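Local coordinates for protein HTPA Reductase (Selaginella moellendorffii, PDB 5U5N) that probably reduces 4-hydroxy-tetrahydrodipicolinate to tetrahydrodipicolinate with NADH or NADPH, a step of lysine biosynthesis by the diaminopimelate pathway, at residues A[11-25]-A[44-56]. Residues are numbered along the deposited sequence; the frame is centred on the assembly and turned at random.
Sequences DCTGKVGQAVAEAAV and KRVVIGNVEVDVR. With NAD (nicotinamide-adenine-dinucleotide), chain C.
The beta hairpin 44-56, with a type II' turn from Ile-48 to Val-51, packs on the dinucleotide-binding loop and first helix of the Rossmann domain, helix 15-25 and strand 44-48 running at 50° with their axes 9.1 Å apart. The joint is apolar, without hydrogen bonds. At the loop, in the conformer described, Cys-12 SG lies among Val-46 CG2 (3.6 Å), Val-53 CG1 and Val-55 CG2. Thr-13 CG2 rests on Val-46 and Val-55, while OG1, between the backbone N and the carbonyl carbon (chi1 67°), hydrogen-bonds Asp-11 OD1 at 2.6 Å. Thr-13 N meets that same oxygen from above the carboxylate plane, an Asx turn. The other oxygen, Asp-11 OD2, takes the NAD ribose hydroxyl O3B at 2.9 Å and a weak bond from O2B; Thr-37 also bonds to it. An alanine in place of Asp-11 would probably leave the ribose hydroxyls and both Thr-13 donors without this acceptor. At the helix start, Lys-15 N and Val-16 N donate hydrogen bonds to NAD O2A and NAD O2N. Further along, Ile-48 CG2 lies against the helix backbone at Ala-21 and Glu-22, 3.6 Å from Ala-21 CB and 3.8 Å from Val-25 CG2.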
loop_
_atom_site.group_PDB
_atom_site.type_symbol
_atom_site.label_atom_id
_atom_site.label_comp_id
_atom_site.label_asym_id
_atom_site.label_seq_id
_atom_site.Cartn_x
_atom_site.Cartn_y
_atom_site.Cartn_z
ATOM N N ASP A 11 0.668 -24.517 -23.110
ATOM C CA ASP A 11 0.967 -25.934 -23.265
ATOM C C ASP A 11 0.935 -26.533 -21.877
ATOM O O ASP A 11 1.711 -26.124 -21.036
ATOM C CB ASP A 11 2.394 -26.011 -23.853
ATOM C CG ASP A 11 2.935 -27.430 -24.023
ATOM O OD1 ASP A 11 2.267 -28.442 -23.705
ATOM O OD2 ASP A 11 4.094 -27.538 -24.501
ATOM N N CYS A 12 0.073 -27.515 -21.632
ATOM C CA CYS A 12 0.020 -28.113 -20.298
ATOM C C CYS A 12 1.277 -28.919 -19.910
ATOM O O CYS A 12 1.395 -29.303 -18.744
ATOM C CB CYS A 12 -1.257 -28.929 -20.108
ATOM S SG CYS A 12 -1.251 -30.494 -20.974
ATOM N N THR A 13 2.203 -29.156 -20.859
ATOM C CA THR A 13 3.488 -29.797 -20.568
ATOM C C THR A 13 4.610 -28.846 -20.248
ATOM O O THR A 13 5.635 -29.278 -19.769
ATOM C CB THR A 13 3.979 -30.670 -21.772
ATOM O OG1 THR A 13 4.293 -29.846 -22.904
ATOM C CG2 THR A 13 2.925 -31.655 -22.155
ATOM N N GLY A 14 4.454 -27.568 -20.565
ATOM C CA GLY A 14 5.397 -26.545 -20.092
ATOM C C GLY A 14 5.305 -26.350 -18.580
ATOM O O GLY A 14 4.370 -26.838 -17.960
ATOM N N LYS A 15 6.265 -25.666 -17.980
ATOM C CA LYS A 15 6.322 -25.604 -16.505
ATOM C C LYS A 15 5.179 -24.804 -15.904
ATOM O O LYS A 15 4.528 -25.279 -14.999
ATOM C CB LYS A 15 7.646 -25.043 -16.011
ATOM C CG LYS A 15 8.854 -25.697 -16.618
ATOM C CD LYS A 15 9.874 -26.095 -15.593
ATOM C CE LYS A 15 11.201 -26.258 -16.288
ATOM N NZ LYS A 15 11.857 -24.921 -16.423
ATOM N N VAL A 16 4.934 -23.609 -16.440
ATOM C CA VAL A 16 3.861 -22.725 -15.960
ATOM C C VAL A 16 2.509 -23.216 -16.431
ATOM O O VAL A 16 1.528 -23.151 -15.680
ATOM C CB VAL A 16 4.067 -21.250 -16.416
ATOM C CG1 VAL A 16 2.926 -20.341 -15.954
ATOM C CG2 VAL A 16 5.382 -20.705 -15.854
ATOM N N GLY A 17 2.451 -23.653 -17.694
ATOM C CA GLY A 17 1.258 -24.273 -18.263
ATOM C C GLY A 17 0.738 -25.449 -17.451
ATOM O O GLY A 17 -0.437 -25.468 -17.127
ATOM N N GLN A 18 1.617 -26.372 -17.057
ATOM C CA GLN A 18 1.259 -27.471 -16.119
ATOM C C GLN A 18 0.719 -26.948 -14.767
ATOM O O GLN A 18 -0.312 -27.412 -14.289
ATOM C CB GLN A 18 2.482 -28.347 -15.844
ATOM C CG GLN A 18 2.281 -29.448 -14.808
ATOM C CD GLN A 18 3.327 -30.531 -14.870
ATOM O OE1 GLN A 18 3.683 -30.997 -15.946
ATOM N NE2 GLN A 18 3.831 -30.945 -13.694
ATOM N N ALA A 19 1.443 -26.006 -14.150
ATOM C CA ALA A 19 1.007 -25.402 -12.885
ATOM C C ALA A 19 -0.384 -24.775 -13.025
ATOM O O ALA A 19 -1.229 -25.023 -12.187
ATOM C CB ALA A 19 2.028 -24.403 -12.386
ATOM N N VAL A 20 -0.649 -24.057 -14.125
ATOM C CA VAL A 20 -1.965 -23.454 -14.351
ATOM C C VAL A 20 -3.069 -24.508 -14.451
ATOM O O VAL A 20 -4.179 -24.334 -13.901
ATOM C CB VAL A 20 -1.985 -22.578 -15.622
ATOM C CG1 VAL A 20 -3.411 -22.180 -16.046
ATOM C CG2 VAL A 20 -1.148 -21.326 -15.401
ATOM N N ALA A 21 -2.770 -25.580 -15.176
ATOM C CA ALA A 21 -3.765 -26.630 -15.390
ATOM C C ALA A 21 -4.100 -27.339 -14.078
ATOM O O ALA A 21 -5.243 -27.628 -13.795
ATOM C CB ALA A 21 -3.277 -27.636 -16.438
ATOM N N GLU A 22 -3.075 -27.626 -13.298
ATOM C CA GLU A 22 -3.248 -28.276 -11.999
ATOM C C GLU A 22 -4.021 -27.431 -11.016
ATOM O O GLU A 22 -4.847 -27.959 -10.271
ATOM C CB GLU A 22 -1.902 -28.654 -11.407
ATOM C CG GLU A 22 -1.316 -29.783 -12.218
ATOM C CD GLU A 22 -0.340 -30.613 -11.455
ATOM O OE1 GLU A 22 0.864 -30.277 -11.570
ATOM O OE2 GLU A 22 -0.788 -31.560 -10.739
ATOM N N ALA A 23 -3.755 -26.132 -11.045
ATOM C CA ALA A 23 -4.472 -25.175 -10.219
ATOM C C ALA A 23 -5.894 -24.990 -10.707
ATOM O O ALA A 23 -6.802 -24.832 -9.870
ATOM C CB ALA A 23 -3.749 -23.850 -10.203
ATOM N N ALA A 24 -6.108 -25.021 -12.029
ATOM C CA ALA A 24 -7.463 -24.922 -12.580
ATOM C C ALA A 24 -8.312 -26.106 -12.116
ATOM O O ALA A 24 -9.447 -25.928 -11.699
ATOM C CB ALA A 24 -7.438 -24.805 -14.122
ATOM N N VAL A 25 -7.733 -27.301 -12.195
ATOM C CA VAL A 25 -8.400 -28.575 -11.835
ATOM C C VAL A 25 -8.759 -28.585 -10.334
ATOM O O VAL A 25 -9.888 -28.829 -9.985
ATOM C CB VAL A 25 -7.516 -29.792 -12.226
ATOM C CG1 VAL A 25 -7.892 -31.050 -11.501
ATOM C CG2 VAL A 25 -7.610 -30.027 -13.721
ATOM N N LYS A 44 1.252 -36.771 -26.906
ATOM C CA LYS A 44 1.305 -37.589 -25.692
ATOM C C LYS A 44 0.048 -37.409 -24.832
ATOM O O LYS A 44 -0.747 -36.517 -25.080
ATOM C CB LYS A 44 2.549 -37.230 -24.857
ATOM C CG LYS A 44 2.732 -35.722 -24.623
ATOM C CD LYS A 44 4.031 -35.433 -23.927
ATOM C CE LYS A 44 5.254 -35.593 -24.825
ATOM N NZ LYS A 44 5.446 -34.447 -25.762
ATOM N N ARG A 45 -0.090 -38.268 -23.829
ATOM C CA ARG A 45 -1.175 -38.227 -22.860
ATOM C C ARG A 45 -0.542 -37.889 -21.522
ATOM O O ARG A 45 0.319 -38.621 -21.047
ATOM C CB ARG A 45 -1.884 -39.596 -22.726
ATOM C CG ARG A 45 -3.012 -39.916 -23.696
ATOM C CD ARG A 45 -3.317 -41.427 -23.719
ATOM N NE ARG A 45 -2.196 -42.232 -24.279
ATOM C CZ ARG A 45 -2.081 -43.555 -24.249
ATOM N NH1 ARG A 45 -3.029 -44.325 -23.704
ATOM N NH2 ARG A 45 -1.003 -44.131 -24.795
ATOM N N VAL A 46 -0.972 -36.783 -20.916
ATOM C CA VAL A 46 -0.499 -36.410 -19.570
ATOM C C VAL A 46 -1.660 -36.431 -18.585
ATOM O O VAL A 46 -2.813 -36.216 -18.974
ATOM C CB VAL A 46 0.192 -35.032 -19.548
ATOM C CG1 VAL A 46 1.386 -35.004 -20.486
ATOM C CG2 VAL A 46 -0.739 -33.894 -19.909
ATOM N N VAL A 47 -1.358 -36.672 -17.306
ATOM C CA VAL A 47 -2.372 -36.621 -16.250
ATOM C C VAL A 47 -2.258 -35.297 -15.487
ATOM O O VAL A 47 -1.221 -35.015 -14.926
ATOM C CB VAL A 47 -2.243 -37.798 -15.260
ATOM C CG1 VAL A 47 -3.527 -37.915 -14.445
ATOM C CG2 VAL A 47 -1.962 -39.109 -15.991
ATOM N N ILE A 48 -3.316 -34.491 -15.509
ATOM C CA ILE A 48 -3.419 -33.245 -14.709
ATOM C C ILE A 48 -4.499 -33.478 -13.662
ATOM O O ILE A 48 -5.677 -33.511 -13.980
ATOM C CB ILE A 48 -3.793 -32.006 -15.563
ATOM C CG1 ILE A 48 -2.755 -31.727 -16.669
ATOM C CG2 ILE A 48 -3.971 -30.732 -14.703
ATOM C CD1 ILE A 48 -1.319 -31.711 -16.187
ATOM N N GLY A 49 -4.093 -33.643 -12.406
ATOM C CA GLY A 49 -5.018 -34.097 -11.368
ATOM C C GLY A 49 -5.447 -35.513 -11.706
ATOM O O GLY A 49 -4.592 -36.388 -11.857
ATOM N N ASN A 50 -6.749 -35.717 -11.874
ATOM C CA ASN A 50 -7.304 -36.987 -12.384
ATOM C C ASN A 50 -7.874 -36.820 -13.790
ATOM O O ASN A 50 -8.756 -37.587 -14.208
ATOM C CB ASN A 50 -8.387 -37.535 -11.450
ATOM C CG ASN A 50 -7.812 -38.336 -10.298
ATOM O OD1 ASN A 50 -6.769 -38.993 -10.424
ATOM N ND2 ASN A 50 -8.511 -38.308 -9.158
ATOM N N VAL A 51 -7.366 -35.843 -14.535
ATOM C CA VAL A 51 -7.820 -35.571 -15.906
ATOM C C VAL A 51 -6.686 -35.906 -16.867
ATOM O O VAL A 51 -5.576 -35.414 -16.732
ATOM C CB VAL A 51 -8.257 -34.104 -16.092
ATOM C CG1 VAL A 51 -8.663 -33.811 -17.541
ATOM C CG2 VAL A 51 -9.370 -33.768 -15.103
ATOM N N GLU A 52 -6.988 -36.761 -17.831
ATOM C CA GLU A 52 -6.030 -37.209 -18.816
ATOM C C GLU A 52 -6.122 -36.243 -19.986
ATOM O O GLU A 52 -7.174 -36.108 -20.568
ATOM C CB GLU A 52 -6.376 -38.637 -19.221
ATOM C CG GLU A 52 -5.365 -39.271 -20.179
ATOM C CD GLU A 52 -5.887 -40.517 -20.862
ATOM O OE1 GLU A 52 -6.218 -41.485 -20.120
ATOM O OE2 GLU A 52 -5.975 -40.484 -22.123
ATOM N N VAL A 53 -5.033 -35.543 -20.296
ATOM C CA VAL A 53 -5.018 -34.570 -21.398
ATOM C C VAL A 53 -4.273 -35.145 -22.602
ATOM O O VAL A 53 -3.117 -35.542 -22.495
ATOM C CB VAL A 53 -4.370 -33.219 -20.995
ATOM C CG1 VAL A 53 -4.395 -32.225 -22.147
ATOM C CG2 VAL A 53 -5.095 -32.609 -19.791
ATOM N N ASP A 54 -4.959 -35.148 -23.732
ATOM C CA ASP A 54 -4.406 -35.503 -25.036
ATOM C C ASP A 54 -3.605 -34.305 -25.584
ATOM O O ASP A 54 -4.173 -33.331 -26.054
ATOM C CB ASP A 54 -5.586 -35.846 -25.946
ATOM C CG ASP A 54 -5.187 -36.452 -27.259
ATOM O OD1 ASP A 54 -3.993 -36.724 -27.496
ATOM O OD2 ASP A 54 -6.109 -36.687 -28.083
ATOM N N VAL A 55 -2.281 -34.377 -25.484
ATOM C CA VAL A 55 -1.408 -33.312 -25.951
ATOM C C VAL A 55 -1.070 -33.564 -27.455
ATOM O O VAL A 55 -0.562 -34.628 -27.826
ATOM C CB VAL A 55 -0.151 -33.229 -25.072
ATOM C CG1 VAL A 55 0.796 -32.154 -25.582
ATOM C CG2 VAL A 55 -0.557 -32.970 -23.608
ATOM N N ARG A 56 -1.381 -32.580 -28.292
ATOM C CA ARG A 56 -1.318 -32.724 -29.725
ATOM C C ARG A 56 -0.267 -31.753 -30.239
ATOM O O ARG A 56 -0.007 -30.711 -29.635
ATOM C CB ARG A 56 -2.683 -32.431 -30.344
ATOM C CG ARG A 56 -3.829 -33.251 -29.749
ATOM C CD ARG A 56 -3.921 -34.650 -30.358
ATOM N NE ARG A 56 -4.586 -34.614 -31.674
ATOM C CZ ARG A 56 -5.914 -34.599 -31.879
ATOM N NH1 ARG A 56 -6.788 -34.676 -30.872
ATOM N NH2 ARG A 56 -6.380 -34.498 -33.115
HETATM P PA NAD C . 8.487 -23.858 -20.749
HETATM O O1A NAD C . 9.706 -23.766 -21.650
HETATM O O2A NAD C . 8.492 -24.711 -19.496
HETATM O O5B NAD C . 7.215 -24.315 -21.592
HETATM C C5B NAD C . 6.738 -23.598 -22.715
HETATM C C4B NAD C . 6.061 -24.630 -23.608
HETATM O O4B NAD C . 5.439 -24.018 -24.736
HETATM C C3B NAD C . 7.027 -25.687 -24.143
HETATM O O3B NAD C . 6.764 -26.942 -23.491
HETATM C C2B NAD C . 6.810 -25.687 -25.664
HETATM O O2B NAD C . 6.875 -27.016 -26.231
HETATM C C1B NAD C . 5.456 -24.964 -25.811
HETATM N N9A NAD C . 5.157 -24.271 -27.094
HETATM C C8A NAD C . 6.016 -23.584 -27.876
HETATM N N7A NAD C . 5.380 -23.087 -28.961
HETATM C C5A NAD C . 4.086 -23.443 -28.882
HETATM C C6A NAD C . 2.873 -23.257 -29.710
HETATM N N6A NAD C . 2.922 -22.556 -30.863
HETATM N N1A NAD C . 1.709 -23.792 -29.282
HETATM C C2A NAD C . 1.631 -24.504 -28.137
HETATM N N3A NAD C . 2.705 -24.722 -27.339
HETATM C C4A NAD C . 3.937 -24.222 -27.649
HETATM O O3 NAD C . 8.063 -22.336 -20.408
HETATM P PN NAD C . 7.399 -21.874 -19.002
HETATM O O1N NAD C . 8.485 -22.041 -17.965
HETATM O O2N NAD C . 6.065 -22.573 -18.819
HETATM O O5D NAD C . 7.084 -20.332 -19.361
HETATM C C5D NAD C . 6.217 -20.035 -20.450
HETATM C C4D NAD C . 6.090 -18.542 -20.721
HETATM O O4D NAD C . 5.322 -17.939 -19.673
HETATM C C3D NAD C . 7.432 -17.797 -20.778
HETATM O O3D NAD C . 7.448 -16.828 -21.842
HETATM C C2D NAD C . 7.519 -17.106 -19.431
HETATM O O2D NAD C . 8.240 -15.874 -19.464
HETATM C C1D NAD C . 6.053 -16.831 -19.128
HETATM N N1N NAD C . 5.725 -16.583 -17.708
HETATM C C2N NAD C . 4.880 -15.564 -17.468
HETATM C C3N NAD C . 4.474 -15.226 -16.180
HETATM C C7N NAD C . 3.531 -14.059 -15.950
HETATM O O7N NAD C . 3.573 -13.483 -14.874
HETATM N N7N NAD C . 2.671 -13.638 -16.891
HETATM C C4N NAD C . 4.978 -15.982 -15.121
HETATM C C5N NAD C . 5.855 -17.035 -15.373
HETATM C C6N NAD C . 6.218 -17.322 -16.688
#